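Local coordinates for methylmalonyl-CoA carboxyltransferase 12S subunit (Propionibacterium freudenreichii, PDB 1ON3) that catalyses transfer of the carboxyl group of methylmalonyl-CoA to the biotin of the 1.3S subunit, releasing propanoyl-CoA, and forms the hexameric core of transcarboxylase, at the interface of chains A and B. Coordinates in Å, arbitrary orientation; residue numbers count along the deposited sequence, not the author numbering. Chains: chain A/B, Methylmalonyl-CoA carboxyltransferase 12S subunit.

The interface of chains A and B. Residues chain A 438, 444, 448, 470, 474; chain B 73, 144-147.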
loop_
_atom_site.group_PDB
_atom_site.type_symbol
_atom_site.label_atom_id
_atom_site.label_comp_id
_atom_site.label_asym_id
_atom_site.label_seq_id
_atom_site.Cartn_x
_atom_site.Cartn_y
_atom_site.Cartn_z
ATOM N N VAL A 438 31.964 9.154 28.843
ATOM C CA VAL A 438 30.720 9.359 29.569
ATOM C C VAL A 438 30.853 10.668 30.349
ATOM O O VAL A 438 29.877 11.388 30.546
ATOM C CB VAL A 438 30.421 8.169 30.512
ATOM C CG1 VAL A 438 31.282 8.249 31.769
ATOM C CG2 VAL A 438 28.942 8.146 30.843
ATOM N N ALA A 444 35.183 11.797 36.867
ATOM C CA ALA A 444 34.861 10.379 36.923
ATOM C C ALA A 444 35.580 9.746 38.106
ATOM O O ALA A 444 34.967 9.072 38.935
ATOM C CB ALA A 444 35.290 9.701 35.635
ATOM N N ILE A 448 34.142 7.352 41.558
ATOM C CA ILE A 448 34.387 5.928 41.738
ATOM C C ILE A 448 35.655 5.614 42.529
ATOM O O ILE A 448 35.809 4.507 43.043
ATOM C CB ILE A 448 34.441 5.185 40.373
ATOM C CG1 ILE A 448 35.638 5.658 39.547
ATOM C CG2 ILE A 448 33.145 5.421 39.607
ATOM C CD1 ILE A 448 35.792 4.913 38.220
ATOM N N TYR A 470 41.658 5.769 34.379
ATOM C CA TYR A 470 40.316 5.891 33.834
ATOM C C TYR A 470 40.408 6.443 32.412
ATOM O O TYR A 470 39.701 6.005 31.500
ATOM C CB TYR A 470 39.500 6.856 34.695
ATOM C CG TYR A 470 38.032 6.903 34.329
ATOM C CD1 TYR A 470 37.119 6.006 34.895
ATOM C CD2 TYR A 470 37.557 7.820 33.389
ATOM C CE1 TYR A 470 35.764 6.022 34.532
ATOM C CE2 TYR A 470 36.214 7.843 33.018
ATOM C CZ TYR A 470 35.323 6.942 33.593
ATOM O OH TYR A 470 33.997 6.965 33.216
ATOM N N PHE A 474 39.052 4.134 28.981
ATOM C CA PHE A 474 37.834 4.502 28.267
ATOM C C PHE A 474 37.862 5.625 27.237
ATOM O O PHE A 474 37.197 5.535 26.198
ATOM C CB PHE A 474 36.755 4.891 29.269
ATOM C CG PHE A 474 36.263 3.764 30.111
ATOM C CD1 PHE A 474 35.707 2.638 29.531
ATOM C CD2 PHE A 474 36.300 3.856 31.498
ATOM C CE1 PHE A 474 35.186 1.616 30.323
ATOM C CE2 PHE A 474 35.783 2.843 32.293
ATOM C CZ PHE A 474 35.225 1.722 31.708
ATOM N N PHE B 73 37.368 -1.533 36.775
ATOM C CA PHE B 73 37.166 -0.812 38.018
ATOM C C PHE B 73 36.230 -1.465 39.032
ATOM O O PHE B 73 35.277 -0.842 39.510
ATOM C CB PHE B 73 36.706 0.603 37.694
ATOM C CG PHE B 73 37.625 1.319 36.747
ATOM C CD1 PHE B 73 38.986 1.443 37.042
ATOM C CD2 PHE B 73 37.149 1.842 35.545
ATOM C CE1 PHE B 73 39.862 2.074 36.154
ATOM C CE2 PHE B 73 38.014 2.476 34.647
ATOM C CZ PHE B 73 39.373 2.592 34.951
ATOM N N ILE B 144 29.372 5.254 36.009
ATOM C CA ILE B 144 30.710 5.734 35.730
ATOM C C ILE B 144 31.811 4.697 35.552
ATOM O O ILE B 144 32.689 4.877 34.702
ATOM C CB ILE B 144 31.128 6.766 36.806
ATOM C CG1 ILE B 144 30.097 7.899 36.834
ATOM C CG2 ILE B 144 32.521 7.312 36.505
ATOM C CD1 ILE B 144 30.283 8.890 37.962
ATOM N N GLN B 145 31.781 3.614 36.325
ATOM C CA GLN B 145 32.819 2.600 36.187
ATOM C C GLN B 145 32.799 1.930 34.826
ATOM O O GLN B 145 33.782 1.292 34.433
ATOM C CB GLN B 145 32.678 1.510 37.257
ATOM C CG GLN B 145 32.903 1.986 38.667
ATOM C CD GLN B 145 31.628 2.406 39.351
ATOM O OE1 GLN B 145 30.684 2.886 38.713
ATOM N NE2 GLN B 145 31.594 2.247 40.670
ATOM N N GLU B 146 31.674 2.062 34.121
ATOM C CA GLU B 146 31.497 1.439 32.802
ATOM C C GLU B 146 31.819 2.362 31.627
ATOM O O GLU B 146 31.735 1.961 30.467
ATOM C CB GLU B 146 30.064 0.895 32.669
ATOM C CG GLU B 146 29.718 -0.128 33.757
ATOM C CD GLU B 146 28.375 -0.819 33.556
ATOM O OE1 GLU B 146 27.522 -0.264 32.837
ATOM O OE2 GLU B 146 28.169 -1.909 34.135
ATOM N N GLY B 147 32.178 3.599 31.937
ATOM C CA GLY B 147 32.557 4.553 30.907
ATOM C C GLY B 147 31.706 4.639 29.654
ATOM O O GLY B 147 30.505 4.922 29.717
#
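A:Tyr470 reaches from helix 459-474 of chain A to the short 3-10 turn 144-146 of chain B, where its phenol OH donates a hydrogen bond of 2.9 Å to the main-chain O of B:Ile144. The bond lies in the carbonyl plane, on a lone pair, with a C=O...OH angle of 142°. CG of A:Tyr470 stands anti to the backbone N (chi1 -172°), which carries the ring across to chain B. A:Ala444 CB and A:Phe474 CD2 lie against opposite faces of this ring, each offset toward the rim, and probably limit its rotation. The packing is tight around A:Phe474: B:Gly147 CA sits over the centre of its ring, 3.7 Å from the centroid, while CE2 lies 3.3 Å from CE2 of B:Phe73, and CD2 meets the B:Phe73 ring at its edge, in plane. B:Phe73 also sets its CZ 3.6 Å from CA of A:Tyr470. A phenylalanine in place of A:Tyr470 would probably leave the B:Ile144 carbonyl without this donor and the turn less firmly fixed. Equally close, the A:Ile448 CG2 methyl packs 3.4 Å from CD of the bent B:Gln145 chain, the two side chains sliding past each other in opposite directions. The margins are looser: B:Glu146, A:Val438 and A:Ala444 each bury little surface. A:Val438, B:Ile144 and B:Gln145 belong to methylmalonyl-CoA pockets, so this part of the two-fold interface within the hexamer probably ties subunit pairing to the substrate site.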